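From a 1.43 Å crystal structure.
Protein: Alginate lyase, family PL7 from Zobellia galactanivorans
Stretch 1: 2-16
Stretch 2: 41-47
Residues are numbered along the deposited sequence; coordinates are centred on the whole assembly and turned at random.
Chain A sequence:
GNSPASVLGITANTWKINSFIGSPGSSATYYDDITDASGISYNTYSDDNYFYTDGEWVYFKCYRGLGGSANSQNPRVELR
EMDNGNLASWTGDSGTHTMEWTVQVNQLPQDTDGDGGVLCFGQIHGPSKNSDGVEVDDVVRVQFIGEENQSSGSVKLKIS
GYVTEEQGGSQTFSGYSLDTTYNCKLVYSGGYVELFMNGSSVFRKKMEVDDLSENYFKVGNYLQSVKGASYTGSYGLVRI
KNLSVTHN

Stretch 1, residues 2-16: NSPASVLGITANTWK
Stretch 2, residues 41-47: SYNTYSD

Tyr42 is the centre of this contact. Its CA-to-CB bond points toward stretch 1, with chi1 -169° (t) and chi2 -78°, and it is the residue most covered by the other stretch. Ala12 CA and Thr11 C lie over one face of its ring. Ala12 CA is 3.4 Å from Tyr42 CE2, and Ala12 CB is 3.7 Å from Tyr42 CD2. Ala5 CB approaches Tyr42 CE1 obliquely at 3.8 Å. Ile10 CG1 is 4.0 Å from Tyr42 CE1; the Ile10 rotamer is p, t. The Tyr42 ring thus packs against Ala5, Ile10 and Ala12.

The phenol end of the ring is polar and is satisfied there. Tyr42 OH donates to Trp15 O at 2.7 Å, a short bond to the start of a strand. Trp15 O lies near the ring plane, at the edge. The Trp15 CA-to-CB bond points sideways (chi1 -61°, m; chi2 91°), and the end of the side chain leads away from stretch 2.

Asn2 (phi/psi -123/15) opens stretch 1; Ser3 (-72/158) is extended and precedes a short helix over 4-8. Val7 N bonds to Ser3 O and Leu8 N to Pro4 O, both at 2.9 Å. Gly9 leaves the helix with positive phi (75/37). Ile10 and Thr11 are extended (-110/157 and -143/166). A turn follows, in which Thr14 N and Trp15 N both bond to Thr11 O at 3.0 Å. Trp15 (-149/136) and Lys16 (-95/141) are in the strand.

Stretch 2 turns at Tyr42 (-53/-51), Asn43 (-81/-6) and Thr44 (-110/-4), with Thr44 N bonded to Ser41 O at 3.2 Å. It extends from Tyr45 (-60/129) through Asp47. In the register, Ser3 CA is 5.6 Å from Thr44 CA. Pro4 CA is 6.5 Å from Ser46 CA. Ala5 CA is 5.4 Å from Asn43 CA. Ala12 pairs with Tyr42.

At the helix start, Pro4 CD packs 3.3 Å from Tyr45 O and 3.8 Å from Ser46 CB. Water 1 accepts from Ala5 N (2.9 Å) and donates to Tyr42 O (3.1 Å) and Tyr45 O (2.8 Å). It thus joins a helix amide to two carbonyls of stretch 2.

The polar edge is built around Ser3 and Asn43. Ser3 OG (chi1 72°, p) caps the helix by accepting from Ser6 N at 3.0 Å. It also donates to Asn43 O at 2.8 Å, so one hydroxyl serves both stretches. Asn43 (chi1 -171°, t; chi2 49°) brings OD1 to 3.0 Å from Ser6 OG. Water 2 donates to Asn43 OD1 (3.0 Å) and Ile10 O (2.8 Å), bridging the stretches.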

ATOM      1  N   ASN A   2     -21.209  -0.710 -11.188  1.00 13.68           N
ATOM      2  CA  ASN A   2     -20.846   0.082 -10.079  1.00 10.51           C
ATOM      3  C   ASN A   2     -19.718  -0.541  -9.273  1.00  8.62           C
ATOM      4  O   ASN A   2     -19.488  -0.167  -8.149  1.00  8.80           O
ATOM      5  CB  ASN A   2     -22.064   0.057  -9.112  1.00 12.16           C
ATOM      6  CG  ASN A   2     -23.252   0.716  -9.704  1.00 13.96           C
ATOM      7  OD1 ASN A   2     -23.148   1.810 -10.227  1.00 13.61           O
ATOM      8  ND2 ASN A   2     -24.410   0.038  -9.615  1.00 11.85           N
ATOM      9  N   SER A   3     -19.052  -1.519  -9.847  1.00  7.36           N
ATOM     10  CA  SER A   3     -18.103  -2.281  -9.051  1.00  6.41           C
ATOM     11  C   SER A   3     -16.842  -1.442  -8.740  1.00  5.65           C
ATOM     12  O   SER A   3     -16.423  -0.588  -9.492  1.00  6.01           O
ATOM     13  CB  SER A   3     -17.656  -3.546  -9.796  1.00  7.99           C
ATOM     14  OG  SER A   3     -16.793  -3.245 -10.868  1.00  8.60           O
ATOM     15  N   PRO A   4     -16.140  -1.844  -7.673  1.00  5.64           N
ATOM     16  CA  PRO A   4     -14.867  -1.153  -7.368  1.00  6.12           C
ATOM     17  C   PRO A   4     -13.886  -1.233  -8.579  1.00  5.87           C
ATOM     18  O   PRO A   4     -13.194  -0.243  -8.910  1.00  6.18           O
ATOM     19  CB  PRO A   4     -14.385  -1.878  -6.084  1.00  7.14           C
ATOM     20  CG  PRO A   4     -15.646  -2.370  -5.434  1.00  7.19           C
ATOM     21  CD  PRO A   4     -16.561  -2.743  -6.572  1.00  7.70           C
ATOM     22  N   ALA A   5     -13.763  -2.412  -9.200  1.00  6.17           N
ATOM     23  CA  ALA A   5     -12.819  -2.539 -10.302  1.00  6.03           C
ATOM     24  C   ALA A   5     -13.174  -1.606 -11.468  1.00  6.70           C
ATOM     25  O   ALA A   5     -12.311  -0.976 -12.068  1.00  7.01           O
ATOM     26  CB  ALA A   5     -12.742  -4.004 -10.753  1.00  9.01           C
ATOM     27  N   SER A   6     -14.473  -1.474 -11.726  1.00  7.30           N
ATOM     28  CA  SER A   6     -14.955  -0.559 -12.805  1.00  6.59           C
ATOM     29  C   SER A   6     -14.685   0.942 -12.438  1.00  7.16           C
ATOM     30  O   SER A   6     -14.169   1.695 -13.249  1.00  9.33           O
ATOM     31  CB  SER A   6     -16.474  -0.795 -13.013  1.00 10.72           C
ATOM     32  OG  SER A   6     -16.675  -1.988 -13.715  1.00 19.11           O
ATOM     33  N   VAL A   7     -14.987   1.332 -11.184  1.00  6.82           N
ATOM     34  CA  VAL A   7     -14.775   2.710 -10.757  1.00  7.88           C
ATOM     35  C   VAL A   7     -13.285   3.066 -10.845  1.00  7.29           C
ATOM     36  O   VAL A   7     -12.922   4.176 -11.280  1.00  9.08           O
ATOM     37  CB  VAL A   7     -15.372   2.944  -9.346  1.00  7.14           C
ATOM     38  CG1 VAL A   7     -14.849   4.243  -8.775  1.00  7.33           C
ATOM     39  CG2 VAL A   7     -16.910   2.824  -9.391  1.00  8.64           C
ATOM     40  N   LEU A   8     -12.382   2.142 -10.407  1.00  7.62           N
ATOM     41  CA  LEU A   8     -10.974   2.449 -10.354  1.00  6.60           C
ATOM     42  C   LEU A   8     -10.294   2.215 -11.717  1.00  6.76           C
ATOM     43  O   LEU A   8      -9.161   2.693 -11.958  1.00  7.65           O
ATOM     44  CB  LEU A   8     -10.333   1.606  -9.263  1.00  7.64           C
ATOM     45  CG  LEU A   8      -8.993   2.085  -8.722  1.00  6.78           C
ATOM     46  CD1 LEU A   8      -8.962   3.499  -8.117  1.00  6.09           C
ATOM     47  CD2 LEU A   8      -8.498   1.051  -7.648  1.00  6.24           C
ATOM     48  N   GLY A   9     -10.979   1.499 -12.614  1.00  6.73           N
ATOM     49  CA  GLY A   9     -10.401   1.202 -13.950  1.00  7.99           C
ATOM     50  C   GLY A   9      -9.321   0.149 -13.942  1.00  7.63           C
ATOM     51  O   GLY A   9      -8.329   0.271 -14.674  1.00  9.08           O
ATOM     52  N   ILE A  10      -9.463  -0.862 -13.106  1.00  6.22           N
ATOM     53  CA  ILE A  10      -8.409  -1.926 -12.937  1.00  6.44           C
ATOM     54  C   ILE A  10      -8.950  -3.221 -13.528  1.00  8.05           C
ATOM     55  O   ILE A  10     -10.144  -3.420 -13.634  1.00  9.45           O
ATOM     56  CB  ILE A  10      -7.964  -2.138 -11.449  1.00  5.79           C
ATOM     57  CG1 ILE A  10      -9.169  -2.498 -10.534  1.00  6.76           C
ATOM     58  CG2 ILE A  10      -7.237  -0.842 -10.928  1.00  6.73           C
ATOM     59  CD1 ILE A  10      -8.714  -2.848  -9.127  1.00  7.80           C
ATOM     60  N   THR A  11      -8.048  -4.130 -13.896  1.00  8.56           N
ATOM     61  CA  THR A  11      -8.468  -5.422 -14.456  1.00  7.40           C
ATOM     62  C   THR A  11      -7.448  -6.467 -13.890  1.00  8.64           C
ATOM     63  O   THR A  11      -6.388  -6.044 -13.415  1.00  9.37           O
ATOM     64  CB  THR A  11      -8.359  -5.428 -16.007  1.00  8.81           C
ATOM     65  OG1 THR A  11      -6.930  -5.350 -16.338  1.00 11.91           O
ATOM     66  CG2 THR A  11      -9.174  -4.264 -16.628  1.00  9.54           C
ATOM     67  N   ALA A  12      -7.737  -7.757 -13.994  1.00  9.35           N
ATOM     68  CA  ALA A  12      -6.828  -8.775 -13.445  1.00 12.08           C
ATOM     69  C   ALA A  12      -5.456  -8.697 -14.172  1.00 11.40           C
ATOM     70  O   ALA A  12      -4.376  -8.971 -13.607  1.00 18.14           O
ATOM     71  CB  ALA A  12      -7.456 -10.157 -13.581  1.00 11.55           C
ATOM     72  N   ASN A  13      -5.492  -8.287 -15.412  1.00 11.78           N
ATOM     73  CA  ASN A  13      -4.318  -8.187 -16.167  1.00 14.25           C
ATOM     74  C   ASN A  13      -3.377  -6.985 -15.782  1.00 12.53           C
ATOM     75  O   ASN A  13      -2.163  -7.000 -16.058  1.00 16.87           O
ATOM     76  CB  ASN A  13      -4.587  -8.403 -17.625  1.00 19.86           C
ATOM     77  CG  ASN A  13      -4.479  -9.891 -18.021  1.00 21.49           C
ATOM     78  OD1 ASN A  13      -3.983 -10.197 -19.095  1.00 38.39           O
ATOM     79  ND2 ASN A  13      -4.863 -10.833 -17.089  1.00 23.30           N
ATOM     80  N   THR A  14      -3.931  -5.975 -15.049  1.00  9.36           N
ATOM     81  CA  THR A  14      -3.143  -4.819 -14.591  1.00  7.63           C
ATOM     82  C   THR A  14      -2.861  -4.767 -13.045  1.00  6.23           C
ATOM     83  O   THR A  14      -1.900  -4.123 -12.634  1.00  7.44           O
ATOM     84  CB  THR A  14      -3.734  -3.450 -15.088  1.00 10.98           C
ATOM     85  OG1 THR A  14      -5.085  -3.357 -14.638  1.00  9.52           O
ATOM     86  CG2 THR A  14      -3.678  -3.371 -16.605  1.00 13.60           C
ATOM     87  N   TRP A  15      -3.753  -5.355 -12.255  1.00  6.05           N
ATOM     88  CA  TRP A  15      -3.571  -5.379 -10.786  1.00  5.21           C
ATOM     89  C   TRP A  15      -4.194  -6.647 -10.212  1.00  5.71           C
ATOM     90  O   TRP A  15      -5.276  -7.043 -10.612  1.00  7.54           O
ATOM     91  CB  TRP A  15      -4.267  -4.218 -10.104  1.00  5.03           C
ATOM     92  CG  TRP A  15      -3.775  -2.854 -10.528  1.00  4.50           C
ATOM     93  CD1 TRP A  15      -4.279  -2.060 -11.568  1.00  5.55           C
ATOM     94  CD2 TRP A  15      -2.673  -2.092  -9.932  1.00  5.16           C
ATOM     95  NE1 TRP A  15      -3.543  -0.923 -11.678  1.00  5.81           N
ATOM     96  CE2 TRP A  15      -2.553  -0.892 -10.713  1.00  5.92           C
ATOM     97  CE3 TRP A  15      -1.742  -2.336  -8.878  1.00  4.63           C
ATOM     98  CZ2 TRP A  15      -1.601   0.070 -10.417  1.00  6.89           C
ATOM     99  CZ3 TRP A  15      -0.802  -1.385  -8.594  1.00  5.49           C
ATOM    100  CH2 TRP A  15      -0.728  -0.189  -9.340  1.00  5.39           C
ATOM    101  N   LYS A  16      -3.470  -7.300  -9.291  1.00  5.67           N
ATOM    102  CA  LYS A  16      -4.012  -8.356  -8.511  1.00  5.77           C
ATOM    103  C   LYS A  16      -4.510  -7.759  -7.176  1.00  5.89           C
ATOM    104  O   LYS A  16      -3.850  -6.914  -6.560  1.00  5.85           O
ATOM    105  CB  LYS A  16      -2.894  -9.383  -8.243  1.00  6.57           C
ATOM    106  CG  LYS A  16      -3.202 -10.454  -7.216  1.00  8.64           C
ATOM    107  CD  LYS A  16      -2.106 -11.586  -7.257  1.00 11.57           C
ATOM    108  CE  LYS A  16      -1.859 -12.301  -8.636  1.00 21.24           C
ATOM    109  NZ  LYS A  16      -0.912 -13.514  -8.830  1.00 24.71           N
ATOM    110  N   SER A  41     -15.380 -12.989  -8.408  1.00  9.14           N
ATOM    111  CA  SER A  41     -14.791 -12.704  -9.728  1.00 10.50           C
ATOM    112  C   SER A  41     -14.379 -11.240  -9.758  1.00  7.70           C
ATOM    113  O   SER A  41     -14.927 -10.381  -9.072  1.00  8.34           O
ATOM    114  CB  SER A  41     -15.711 -13.031 -10.854  1.00 14.75           C
ATOM    115  OG  SER A  41     -16.868 -12.249 -10.750  1.00 18.47           O
ATOM    116  N   TYR A  42     -13.302 -11.010 -10.466  1.00  7.71           N
ATOM    117  CA  TYR A  42     -12.591  -9.786 -10.358  1.00  6.93           C
ATOM    118  C   TYR A  42     -13.489  -8.528 -10.569  1.00  6.10           C
ATOM    119  O   TYR A  42     -13.450  -7.596  -9.716  1.00  7.63           O
ATOM    120  CB  TYR A  42     -11.459  -9.758 -11.434  1.00  6.24           C
ATOM    121  CG  TYR A  42     -10.472  -8.622 -11.252  1.00  7.34           C
ATOM    122  CD1 TYR A  42     -10.767  -7.312 -11.637  1.00  7.21           C
ATOM    123  CD2 TYR A  42      -9.265  -8.893 -10.640  1.00  7.91           C
ATOM    124  CE1 TYR A  42      -9.816  -6.300 -11.480  1.00  8.26           C
ATOM    125  CE2 TYR A  42      -8.288  -7.899 -10.461  1.00  7.21           C
ATOM    126  CZ  TYR A  42      -8.576  -6.586 -10.845  1.00  7.16           C
ATOM    127  OH  TYR A  42      -7.602  -5.623 -10.651  1.00  6.86           O
ATOM    128  N   ASN A  43     -14.276  -8.489 -11.686  1.00  8.34           N
ATOM    129  CA  ASN A  43     -14.942  -7.243 -11.998  1.00  8.78           C
ATOM    130  C   ASN A  43     -16.206  -7.052 -11.196  1.00  8.02           C
ATOM    131  O   ASN A  43     -16.811  -6.022 -11.336  1.00 10.96           O
ATOM    132  CB  ASN A  43     -15.261  -7.110 -13.502  1.00 12.31           C
ATOM    133  CG  ASN A  43     -15.778  -5.654 -13.900  1.00 18.55           C
ATOM    134  OD1 ASN A  43     -15.166  -4.596 -13.537  1.00 21.08           O
ATOM    135  ND2 ASN A  43     -16.886  -5.614 -14.657  1.00 27.71           N
ATOM    136  N   THR A  44     -16.652  -8.014 -10.421  1.00  6.94           N
ATOM    137  CA  THR A  44     -17.761  -7.805  -9.465  1.00  6.97           C
ATOM    138  C   THR A  44     -17.370  -7.813  -7.994  1.00  9.27           C
ATOM    139  O   THR A  44     -18.218  -7.535  -7.144  1.00  9.33           O
ATOM    140  CB  THR A  44     -18.904  -8.776  -9.701  1.00 10.81           C
ATOM    141  OG1 THR A  44     -18.438 -10.117  -9.481  1.00 11.82           O
ATOM    142  CG2 THR A  44     -19.399  -8.772 -11.109  1.00 11.63           C
ATOM    143  N   TYR A  45     -16.110  -8.088  -7.694  1.00  8.63           N
ATOM    144  CA  TYR A  45     -15.742  -8.182  -6.280  1.00  7.88           C
ATOM    145  C   TYR A  45     -15.997  -6.888  -5.492  1.00  7.94           C
ATOM    146  O   TYR A  45     -15.475  -5.818  -5.849  1.00  6.80           O
ATOM    147  CB  TYR A  45     -14.264  -8.570  -6.130  1.00  8.38           C
ATOM    148  CG  TYR A  45     -13.821  -8.643  -4.689  1.00  7.84           C
ATOM    149  CD1 TYR A  45     -14.547  -9.368  -3.737  1.00  8.79           C
ATOM    150  CD2 TYR A  45     -12.751  -7.883  -4.252  1.00  7.33           C
ATOM    151  CE1 TYR A  45     -14.138  -9.416  -2.409  1.00  9.53           C
ATOM    152  CE2 TYR A  45     -12.358  -7.888  -2.916  1.00  6.18           C
ATOM    153  CZ  TYR A  45     -13.073  -8.606  -1.991  1.00  6.94           C
ATOM    154  OH  TYR A  45     -12.657  -8.633  -0.655  1.00  8.27           O
ATOM    155  N   SER A  46     -16.695  -7.030  -4.349  1.00  7.85           N
ATOM    156  CA  SER A  46     -16.925  -5.931  -3.428  1.00  5.80           C
ATOM    157  C   SER A  46     -17.283  -6.576  -2.096  1.00  6.87           C
ATOM    158  O   SER A  46     -18.130  -7.470  -2.061  1.00  7.53           O
ATOM    159  CB  SER A  46     -18.064  -5.019  -3.950  1.00  6.39           C
ATOM    160  OG  SER A  46     -18.246  -3.902  -3.106  1.00  8.68           O
ATOM    161  N   ASP A  47     -16.741  -5.975  -1.020  1.00  6.32           N
ATOM    162  CA  ASP A  47     -17.097  -6.421   0.288  1.00  6.46           C
ATOM    163  C   ASP A  47     -16.992  -5.175   1.159  1.00  6.52           C
ATOM    164  O   ASP A  47     -15.912  -4.622   1.316  1.00  5.98           O
ATOM    165  CB  ASP A  47     -16.133  -7.511   0.780  1.00  8.41           C
ATOM    166  CG  ASP A  47     -16.436  -8.029   2.159  1.00  8.01           C
ATOM    167  OD1 ASP A  47     -17.155  -7.389   2.976  1.00  9.09           O
ATOM    168  OD2 ASP A  47     -15.940  -9.120   2.483  1.00 10.06           O
TER
HETATM  169  O   HOH W   1     -14.583  -5.068  -8.377  1.00  7.75           O
HETATM  170  O   HOH W   2     -12.269  -5.267 -14.016  1.00 13.60           O